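Local structure of putative transcriptional regulator protein (Vibrio parahaemolyticus, 3ER6) at residues A15-F21 against L55-I61; I83-L87 against F138-F142; L9-A15 against F43-T49. The protein is of unknown function but probably binds DNA as an AraC-type transcription regulator, of which this chain is the DJ-1/PfpI-like part. The protein carries 1 engineered substitution. All coordinates share one frame; numbering follows the deposited sequence.

Contact 1: residues A15-F21 against L55-I61; sequences APTGRYF and LIGRGGI
Arg58 reaches across to the backbone of Arg19 and grips its carbonyl oxygen side-on with two nitrogens. The bond from Arg58 NE to Arg19 O is the shorter, at 2.9 Å, and arrives in the carbonyl plane on a lone pair; Arg58 NH2 adds a second, more bent bond (137°) to the same oxygen. Held this way, the guanidinium lays NH2 over one face of the Tyr20 ring, a cation-pi contact in which Arg58 CZ lies 4.9 Å from the centroid of the Tyr20 ring. Both polar ends continue into the second subunit, where Glu32 forms a salt bridge with Arg58 and Thr33 a hydrogen bond with Tyr20. The Arg19 side chain, bent at chi2 and chi3, folds back so that its NH1 meets Ile56 O in a nearly straight bond of 175°, although from above the carbonyl plane. The two arginines pass close to each other, Arg58 CG over one face of the Arg19 guanidinium near its rim, the guanidinium planes 32° apart; the Glu32 salt bridge probably eases the like charges.

The tightly packed part is apolar. Leu55 CD1 touches both Ala15 CB, at 3.7 Å, and Phe21 CB, while Ile61 CD1 touches the edge of the Phe21 ring 3.8 Å from CZ. Gly18 CA makes a CA-H...O contact of 3.3 Å with Ile56 O, so the two backbones lie close together. On the looser side waters fill in, one joining Gly18 N to Ile56 N and another Arg19 NE to Ile56 O. Within 15-21 Thr17 OG1 accepts from Arg19 N, forming an ST turn inside a type I beta turn. The whole is a strand-to-helix loop packed against the beta hairpin of strands 55-57 and 61-64, at the interface with the second subunit.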
loop_
_atom_site.group_PDB
_atom_site.type_symbol
_atom_site.label_atom_id
_atom_site.label_comp_id
_atom_site.label_asym_id
_atom_site.label_seq_id
_atom_site.Cartn_x
_atom_site.Cartn_y
_atom_site.Cartn_z
ATOM N N ALA A 15 -6.311 1.462 -11.574
ATOM C CA ALA A 15 -5.281 0.469 -11.196
ATOM C C ALA A 15 -5.009 -0.364 -12.427
ATOM O O ALA A 15 -5.793 -1.246 -12.793
ATOM C CB ALA A 15 -5.812 -0.417 -9.982
ATOM N N PRO A 16 -3.945 -0.030 -13.157
ATOM C CA PRO A 16 -3.715 -0.729 -14.392
ATOM C C PRO A 16 -3.331 -2.223 -14.299
ATOM O O PRO A 16 -3.550 -2.936 -15.251
ATOM C CB PRO A 16 -2.586 0.068 -15.038
ATOM C CG PRO A 16 -2.872 1.524 -14.573
ATOM C CD PRO A 16 -3.215 1.253 -13.061
ATOM N N THR A 17 -2.759 -2.680 -13.191
ATOM C CA THR A 17 -2.305 -4.077 -13.087
ATOM C C THR A 17 -2.354 -4.619 -11.667
ATOM O O THR A 17 -1.922 -3.937 -10.717
ATOM C CB THR A 17 -0.852 -4.269 -13.679
ATOM O OG1 THR A 17 -0.403 -5.622 -13.441
ATOM C CG2 THR A 17 0.120 -3.367 -13.051
ATOM N N GLY A 18 -2.811 -5.870 -11.508
ATOM C CA GLY A 18 -2.806 -6.497 -10.204
ATOM C C GLY A 18 -1.400 -6.889 -9.739
ATOM O O GLY A 18 -1.199 -7.240 -8.599
ATOM N N ARG A 19 -0.410 -6.785 -10.598
ATOM C CA ARG A 19 0.967 -7.003 -10.163
ATOM C C ARG A 19 1.445 -5.922 -9.189
ATOM O O ARG A 19 2.281 -6.198 -8.303
ATOM C CB ARG A 19 1.898 -7.060 -11.388
ATOM C CG ARG A 19 1.581 -8.198 -12.441
ATOM C CD ARG A 19 1.774 -9.639 -11.869
ATOM N NE ARG A 19 0.580 -10.060 -11.124
ATOM C CZ ARG A 19 0.545 -11.109 -10.298
ATOM N NH1 ARG A 19 -0.551 -11.398 -9.644
ATOM N NH2 ARG A 19 1.628 -11.855 -10.108
ATOM N N TYR A 20 0.880 -4.710 -9.312
ATOM C CA TYR A 20 1.331 -3.574 -8.540
ATOM C C TYR A 20 0.152 -2.663 -8.325
ATOM O O TYR A 20 0.009 -1.644 -9.014
ATOM C CB TYR A 20 2.451 -2.818 -9.318
ATOM C CG TYR A 20 3.699 -3.677 -9.409
ATOM C CD1 TYR A 20 4.483 -3.913 -8.272
ATOM C CD2 TYR A 20 4.076 -4.290 -10.618
ATOM C CE1 TYR A 20 5.662 -4.729 -8.359
ATOM C CE2 TYR A 20 5.186 -5.128 -10.706
ATOM C CZ TYR A 20 5.981 -5.334 -9.610
ATOM O OH TYR A 20 7.101 -6.143 -9.735
ATOM N N PHE A 21 -0.766 -3.076 -7.464
ATOM C CA PHE A 21 -1.922 -2.204 -7.166
ATOM C C PHE A 21 -1.947 -1.719 -5.722
ATOM O O PHE A 21 -2.777 -0.841 -5.383
ATOM C CB PHE A 21 -3.264 -2.858 -7.546
ATOM C CG PHE A 21 -3.753 -3.890 -6.543
ATOM C CD1 PHE A 21 -4.781 -3.604 -5.661
ATOM C CD2 PHE A 21 -3.178 -5.177 -6.508
ATOM C CE1 PHE A 21 -5.234 -4.571 -4.726
ATOM C CE2 PHE A 21 -3.645 -6.140 -5.603
ATOM C CZ PHE A 21 -4.664 -5.829 -4.697
ATOM N N LEU A 55 -8.859 -7.418 -11.083
ATOM C CA LEU A 55 -7.426 -7.467 -11.101
ATOM C C LEU A 55 -7.118 -8.816 -10.523
ATOM O O LEU A 55 -7.789 -9.256 -9.584
ATOM C CB LEU A 55 -6.800 -6.391 -10.203
ATOM C CG LEU A 55 -6.908 -4.931 -10.716
ATOM C CD1 LEU A 55 -6.011 -4.138 -9.859
ATOM C CD2 LEU A 55 -6.494 -4.800 -12.157
ATOM N N ILE A 56 -6.033 -9.394 -10.985
ATOM C CA ILE A 56 -5.491 -10.612 -10.348
ATOM C C ILE A 56 -4.266 -10.154 -9.520
ATOM O O ILE A 56 -3.254 -9.759 -10.075
ATOM C CB ILE A 56 -5.105 -11.608 -11.421
ATOM C CG1 ILE A 56 -6.347 -11.911 -12.320
ATOM C CG2 ILE A 56 -4.497 -12.898 -10.731
ATOM C CD1 ILE A 56 -7.524 -12.568 -11.463
ATOM N N GLY A 57 -4.390 -10.177 -8.201
ATOM C CA GLY A 57 -3.361 -9.640 -7.303
ATOM C C GLY A 57 -2.453 -10.775 -6.861
ATOM O O GLY A 57 -2.656 -11.942 -7.238
ATOM N N ARG A 58 -1.421 -10.440 -6.109
ATOM C CA ARG A 58 -0.517 -11.444 -5.601
ATOM C C ARG A 58 -1.164 -12.194 -4.452
ATOM O O ARG A 58 -2.153 -11.760 -3.904
ATOM C CB ARG A 58 0.748 -10.747 -5.177
ATOM C CG ARG A 58 1.490 -10.259 -6.471
ATOM C CD ARG A 58 2.590 -9.441 -6.100
ATOM N NE ARG A 58 3.166 -8.685 -7.216
ATOM C CZ ARG A 58 4.098 -9.115 -8.073
ATOM N NH1 ARG A 58 4.561 -10.376 -8.084
ATOM N NH2 ARG A 58 4.553 -8.249 -8.968
ATOM N N GLY A 59 -0.632 -13.364 -4.153
ATOM C CA GLY A 59 -1.159 -14.184 -3.060
ATOM C C GLY A 59 -2.518 -14.814 -3.400
ATOM O O GLY A 59 -3.282 -15.131 -2.493
ATOM N N GLY A 60 -2.794 -14.999 -4.696
ATOM C CA GLY A 60 -3.997 -15.670 -5.175
ATOM C C GLY A 60 -5.291 -14.934 -4.898
ATOM O O GLY A 60 -6.303 -15.560 -4.539
ATOM N N ILE A 61 -5.292 -13.616 -5.012
ATOM C CA ILE A 61 -6.543 -12.868 -4.835
ATOM C C ILE A 61 -7.099 -12.327 -6.143
ATOM O O ILE A 61 -6.364 -12.125 -7.156
ATOM C CB ILE A 61 -6.385 -11.662 -3.855
ATOM C CG1 ILE A 61 -5.355 -10.642 -4.408
ATOM C CG2 ILE A 61 -6.021 -12.194 -2.479
ATOM C CD1 ILE A 61 -5.102 -9.395 -3.526
HETATM O O HOH W 1 -0.402 -7.269 -6.016
HETATM O O HOH W 2 -4.346 -7.746 -13.037
HETATM O O HOH W 3 -1.925 -9.103 -12.384
HETATM O O HOH W 4 6.179 -9.032 -11.189
#

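Contact 2: residues I83-L87 against F138-F142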
loop_
_atom_site.group_PDB
_atom_site.type_symbol
_atom_site.label_atom_id
_atom_site.label_comp_id
_atom_site.label_asym_id
_atom_site.label_seq_id
_atom_site.Cartn_x
_atom_site.Cartn_y
_atom_site.Cartn_z
ATOM N N ILE A 83 1.953 0.771 -13.709
ATOM C CA ILE A 83 1.726 -0.069 -14.867
ATOM C C ILE A 83 2.695 -1.226 -14.898
ATOM O O ILE A 83 2.779 -1.944 -15.902
ATOM C CB ILE A 83 1.709 0.749 -16.235
ATOM C CG1 ILE A 83 3.050 1.492 -16.501
ATOM C CG2 ILE A 83 0.533 1.741 -16.272
ATOM C CD1 ILE A 83 3.150 2.045 -18.019
ATOM N N GLY A 84 3.430 -1.407 -13.803
ATOM C CA GLY A 84 4.529 -2.402 -13.766
ATOM C C GLY A 84 5.650 -1.998 -14.733
ATOM O O GLY A 84 6.002 -0.840 -14.813
ATOM N N ASP A 85 6.163 -2.941 -15.496
ATOM C CA ASP A 85 7.226 -2.644 -16.422
ATOM C C ASP A 85 6.651 -2.011 -17.664
ATOM O O ASP A 85 5.936 -2.666 -18.446
ATOM C CB ASP A 85 7.974 -3.922 -16.792
ATOM C CG ASP A 85 9.131 -3.675 -17.775
ATOM O OD1 ASP A 85 9.382 -2.549 -18.286
ATOM O OD2 ASP A 85 9.803 -4.678 -18.049
ATOM N N PRO A 86 6.983 -0.734 -17.870
ATOM C CA PRO A 86 6.374 0.019 -18.988
ATOM C C PRO A 86 6.688 -0.619 -20.335
ATOM O O PRO A 86 5.919 -0.479 -21.293
ATOM C CB PRO A 86 6.966 1.420 -18.856
ATOM C CG PRO A 86 7.369 1.519 -17.356
ATOM C CD PRO A 86 7.823 0.097 -16.994
ATOM N N LEU A 87 7.816 -1.313 -20.405
ATOM C CA LEU A 87 8.263 -1.851 -21.695
ATOM C C LEU A 87 7.259 -2.926 -22.066
ATOM O O LEU A 87 6.955 -3.144 -23.233
ATOM C CB LEU A 87 9.660 -2.446 -21.517
ATOM C CG LEU A 87 10.591 -2.307 -22.717
ATOM C CD1 LEU A 87 10.547 -0.872 -23.266
ATOM C CD2 LEU A 87 11.990 -2.736 -22.332
ATOM N N PHE A 138 13.369 2.411 -12.572
ATOM C CA PHE A 138 12.915 2.689 -13.934
ATOM C C PHE A 138 13.416 4.013 -14.575
ATOM O O PHE A 138 12.941 4.396 -15.650
ATOM C CB PHE A 138 11.382 2.523 -14.064
ATOM C CG PHE A 138 10.949 1.066 -14.216
ATOM C CD1 PHE A 138 11.489 0.276 -15.231
ATOM C CD2 PHE A 138 10.019 0.490 -13.367
ATOM C CE1 PHE A 138 11.131 -1.037 -15.393
ATOM C CE2 PHE A 138 9.669 -0.829 -13.516
ATOM C CZ PHE A 138 10.228 -1.599 -14.523
ATOM N N ALA A 139 14.374 4.697 -13.940
ATOM C CA ALA A 139 14.805 5.997 -14.461
ATOM C C ALA A 139 15.487 5.911 -15.832
ATOM O O ALA A 139 15.289 6.789 -16.710
ATOM C CB ALA A 139 15.729 6.743 -13.477
ATOM N N HIS A 140 16.299 4.866 -16.028
ATOM C CA HIS A 140 16.928 4.686 -17.339
ATOM C C HIS A 140 15.887 4.563 -18.465
ATOM O O HIS A 140 15.954 5.243 -19.477
ATOM C CB HIS A 140 17.840 3.457 -17.355
ATOM C CG HIS A 140 18.495 3.250 -18.683
ATOM N ND1 HIS A 140 19.556 4.023 -19.117
ATOM C CD2 HIS A 140 18.193 2.417 -19.707
ATOM C CE1 HIS A 140 19.902 3.648 -20.337
ATOM N NE2 HIS A 140 19.087 2.679 -20.718
ATOM N N LEU A 141 14.918 3.677 -18.272
ATOM C CA LEU A 141 13.879 3.469 -19.276
ATOM C C LEU A 141 13.123 4.759 -19.554
ATOM O O LEU A 141 12.899 5.110 -20.720
ATOM C CB LEU A 141 12.933 2.337 -18.863
ATOM C CG LEU A 141 11.788 2.008 -19.836
ATOM C CD1 LEU A 141 12.322 1.527 -21.195
ATOM C CD2 LEU A 141 10.884 0.921 -19.243
ATOM N N PHE A 142 12.729 5.467 -18.496
ATOM C CA PHE A 142 12.057 6.762 -18.685
ATOM C C PHE A 142 12.929 7.667 -19.582
ATOM O O PHE A 142 12.428 8.354 -20.479
ATOM C CB PHE A 142 11.845 7.463 -17.365
ATOM C CG PHE A 142 10.883 8.610 -17.451
ATOM C CD1 PHE A 142 9.529 8.392 -17.243
ATOM C CD2 PHE A 142 11.330 9.897 -17.747
ATOM C CE1 PHE A 142 8.623 9.441 -17.330
ATOM C CE2 PHE A 142 10.435 10.955 -17.824
ATOM C CZ PHE A 142 9.055 10.700 -17.616
#
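This is a small, mostly apolar surface contact in which the start of helix 86-89 rests against helix 136-145, with Pro86, Leu87, Phe138 and Leu141 doing most of the touching. Pro86 presents its CD to the face of the Phe138 ring, a CH-pi contact 3.8 Å from CD to the ring centroid and only 11° off the ring normal, so the carbon sits over the middle of the ring. Leu141 meets the same proline at roughly a right angle to the ring's approach: its CD2 lies 3.9 Å from Pro86 CD and is also close to CB and CG. Its chi1 of -180° sets CG anti to the backbone N and carries both methyls out to the proline and to Leu87, where the two CD1 atoms of Leu87 and Leu141 meet at 3.6 Å.

Asp85 stands at the N-cap of helix 86-89. Its OD1 accepts a bond of 2.9 Å from Leu87 N, which comes from above the carboxylate plane, and the same oxygen lies 3.7 Å from Phe138 CE1. The capping bond holds OD1 at the helix start, next to the ring; the carboxylate and ring planes are 30° apart. Helix 117-124 adds Phe119, which touches both Pro86 and Phe138, and Thr116 just before that helix bonds to Gly84 O, tying the loop that follows strand 77-80 to the helices around it.

Contact 3: residues L9-A15 against F43-T49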
loop_
_atom_site.group_PDB
_atom_site.type_symbol
_atom_site.label_atom_id
_atom_site.label_comp_id
_atom_site.label_asym_id
_atom_site.label_seq_id
_atom_site.Cartn_x
_atom_site.Cartn_y
_atom_site.Cartn_z
ATOM N N LEU A 9 -16.831 15.314 -3.044
ATOM C CA LEU A 9 -15.538 15.208 -3.725
ATOM C C LEU A 9 -15.462 13.792 -4.223
ATOM O O LEU A 9 -15.868 12.850 -3.537
ATOM C CB LEU A 9 -14.375 15.455 -2.767
ATOM C CG LEU A 9 -14.231 16.883 -2.257
ATOM C CD1 LEU A 9 -13.040 16.939 -1.281
ATOM C CD2 LEU A 9 -14.062 17.857 -3.424
ATOM N N ARG A 10 -14.977 13.642 -5.431
ATOM C CA ARG A 10 -14.854 12.333 -6.039
ATOM C C ARG A 10 -13.408 12.010 -6.375
ATOM O O ARG A 10 -12.722 12.825 -7.002
ATOM C CB ARG A 10 -15.653 12.283 -7.335
ATOM C CG ARG A 10 -15.468 10.939 -8.059
ATOM C CD ARG A 10 -16.307 10.935 -9.363
ATOM N NE ARG A 10 -17.742 10.835 -9.039
ATOM C CZ ARG A 10 -18.737 11.267 -9.833
ATOM N NH1 ARG A 10 -18.452 11.829 -11.010
ATOM N NH2 ARG A 10 -20.027 11.123 -9.451
ATOM N N VAL A 11 -12.962 10.819 -5.972
ATOM C CA VAL A 11 -11.661 10.329 -6.427
ATOM C C VAL A 11 -11.889 9.090 -7.280
ATOM O O VAL A 11 -12.627 8.185 -6.857
ATOM C CB VAL A 11 -10.738 9.947 -5.233
ATOM C CG1 VAL A 11 -9.358 9.422 -5.777
ATOM C CG2 VAL A 11 -10.555 11.189 -4.257
ATOM N N VAL A 12 -11.348 9.079 -8.489
ATOM C CA VAL A 12 -11.359 7.830 -9.290
ATOM C C VAL A 12 -9.890 7.340 -9.325
ATOM O O VAL A 12 -8.944 8.140 -9.557
ATOM C CB VAL A 12 -11.929 8.060 -10.726
ATOM C CG1 VAL A 12 -11.857 6.755 -11.545
ATOM C CG2 VAL A 12 -13.417 8.607 -10.638
ATOM N N ALA A 13 -9.686 6.069 -8.999
ATOM C CA ALA A 13 -8.331 5.505 -8.970
ATOM C C ALA A 13 -8.223 4.375 -9.988
ATOM O O ALA A 13 -8.796 3.292 -9.820
ATOM C CB ALA A 13 -8.022 4.973 -7.542
ATOM N N LEU A 14 -7.503 4.630 -11.071
ATOM C CA LEU A 14 -7.253 3.642 -12.081
ATOM C C LEU A 14 -6.058 2.778 -11.684
ATOM O O LEU A 14 -4.931 3.297 -11.508
ATOM C CB LEU A 14 -6.939 4.351 -13.400
ATOM C CG LEU A 14 -6.520 3.468 -14.569
ATOM C CD1 LEU A 14 -7.740 2.570 -15.043
ATOM C CD2 LEU A 14 -6.002 4.374 -15.655
ATOM N N ALA A 15 -6.311 1.462 -11.574
ATOM C CA ALA A 15 -5.281 0.469 -11.196
ATOM C C ALA A 15 -5.009 -0.364 -12.427
ATOM O O ALA A 15 -5.793 -1.246 -12.793
ATOM C CB ALA A 15 -5.812 -0.417 -9.982
ATOM N N PHE A 43 -17.311 12.406 0.603
ATOM C CA PHE A 43 -16.083 11.990 -0.064
ATOM C C PHE A 43 -16.360 10.614 -0.657
ATOM O O PHE A 43 -16.783 9.703 0.079
ATOM C CB PHE A 43 -14.940 11.928 0.960
ATOM C CG PHE A 43 -13.556 11.826 0.336
ATOM C CD1 PHE A 43 -12.968 12.932 -0.277
ATOM C CD2 PHE A 43 -12.855 10.644 0.377
ATOM C CE1 PHE A 43 -11.676 12.865 -0.848
ATOM C CE2 PHE A 43 -11.568 10.554 -0.180
ATOM C CZ PHE A 43 -10.993 11.667 -0.820
ATOM N N MET A 44 -16.207 10.477 -1.976
ATOM C CA MET A 44 -16.468 9.203 -2.634
ATOM C C MET A 44 -15.296 8.765 -3.484
ATOM O O MET A 44 -14.762 9.548 -4.291
ATOM C CB MET A 44 -17.782 9.154 -3.437
ATOM C CG MET A 44 -18.404 10.470 -3.892
ATOM S SD MET A 44 -20.182 10.294 -4.420
ATOM C CE MET A 44 -20.585 8.888 -3.365
ATOM N N THR A 45 -14.863 7.530 -3.285
ATOM C CA THR A 45 -13.744 6.996 -4.081
ATOM C C THR A 45 -14.145 5.751 -4.882
ATOM O O THR A 45 -15.077 5.013 -4.489
ATOM C CB THR A 45 -12.507 6.670 -3.196
ATOM O OG1 THR A 45 -12.784 5.508 -2.426
ATOM C CG2 THR A 45 -12.188 7.848 -2.220
ATOM N N HIS A 46 -13.482 5.525 -6.016
ATOM C CA HIS A 46 -13.812 4.374 -6.869
ATOM C C HIS A 46 -12.557 3.810 -7.472
ATOM O O HIS A 46 -11.828 4.545 -8.127
ATOM C CB HIS A 46 -14.775 4.771 -8.032
ATOM C CG HIS A 46 -15.951 5.593 -7.592
ATOM N ND1 HIS A 46 -17.176 5.035 -7.317
ATOM C CD2 HIS A 46 -16.079 6.928 -7.360
ATOM C CE1 HIS A 46 -18.018 5.981 -6.940
ATOM N NE2 HIS A 46 -17.381 7.143 -6.966
ATOM N N VAL A 47 -12.294 2.525 -7.248
ATOM C CA VAL A 47 -11.282 1.834 -8.041
ATOM C C VAL A 47 -11.863 1.375 -9.379
ATOM O O VAL A 47 -12.937 0.759 -9.423
ATOM C CB VAL A 47 -10.681 0.633 -7.255
ATOM C CG1 VAL A 47 -9.807 -0.220 -8.135
ATOM C CG2 VAL A 47 -9.888 1.172 -5.991
ATOM N N VAL A 48 -11.152 1.658 -10.451
ATOM C CA VAL A 48 -11.489 1.181 -11.807
ATOM C C VAL A 48 -10.292 0.514 -12.470
ATOM O O VAL A 48 -9.137 0.800 -12.118
ATOM C CB VAL A 48 -12.011 2.319 -12.751
ATOM C CG1 VAL A 48 -13.340 2.858 -12.197
ATOM C CG2 VAL A 48 -10.939 3.424 -12.924
ATOM N N THR A 49 -10.563 -0.418 -13.376
ATOM C CA THR A 49 -9.504 -1.138 -14.049
ATOM C C THR A 49 -9.635 -0.887 -15.545
ATOM O O THR A 49 -10.717 -0.560 -16.054
ATOM C CB THR A 49 -9.539 -2.647 -13.742
ATOM O OG1 THR A 49 -10.688 -3.225 -14.397
ATOM C CG2 THR A 49 -9.535 -2.931 -12.146
HETATM O O HOH W 5 -18.883 9.347 -6.951
#
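Phe43 lies aslant beside Leu9 and Val11, all three on one face of a parallel pair of strands. A chi1 of -166° swings the Phe43 ring out across the neighbouring strand: CZ meets Val11 CG2 at 3.5 Å and CD1 meets Leu9 CB at 3.8 Å. Farther along this face Thr45 CG2 touches Val11 CB, while Thr45 OG1 bonds to Glu32. Helix 22-37 packs on the same side, with Leu28 against Val11 and Val47, and Ile24 against Ala13.

The other face carries Arg10, Met44, Val12, His46, Leu14 and Val48. His46 turns the edge of its ring toward Arg10 CG, and the imidazole and guanidinium planes stand 72° apart. One water spans the two groups, 2.8 Å from Arg10 NE and 2.7 Å from His46 NE2, lying near the plane of each; Arg10 NH1 is held separately by Phe74 O. Toward the C-terminal ends the chemistry turns apolar: Val48 CG2 fits between Val12 CG1, at 3.7 Å, and Leu14 CD1, with the Leu14 and Val48 side chains crossing at about a right angle.

Six backbone hydrogen bonds fix the register that sets these pairs side by side, from Met44 N to Leu9 O through to Ala15 N to Val48 O. The strand axes run 14° apart at 4.7 Å. Strand 9-14, helix 22-37 and strand 43-48 form a beta-alpha-beta unit at the edge of the chain's central sheet, where Val47 bonds through its backbone to the second subunit, as part of a DJ-1/PfpI family fold.

In the fold
Contacts 1 and 3 are buried and contact 2 lies at the surface. Contact 3 belongs to the central sheet and rests on regular backbone bonding. Where strand 9-14 ends, Ala15 passes from it into contact 1, whose bonds come from arginine side chains and waters; Leu55 also packs on Thr49, and both contacts reach the second subunit. Contact 2 instead joins a loop and helix start to helix 136-145, mostly by apolar touches, the side-chain hydrogen bond within its segments serving to cap a helix start, and meets no other chain of the assembly. It abuts contact 1 where Tyr20 and Thr17 pack on Ile83 and Gly84, but stays about 7 Å from contact 3 between nearest atoms.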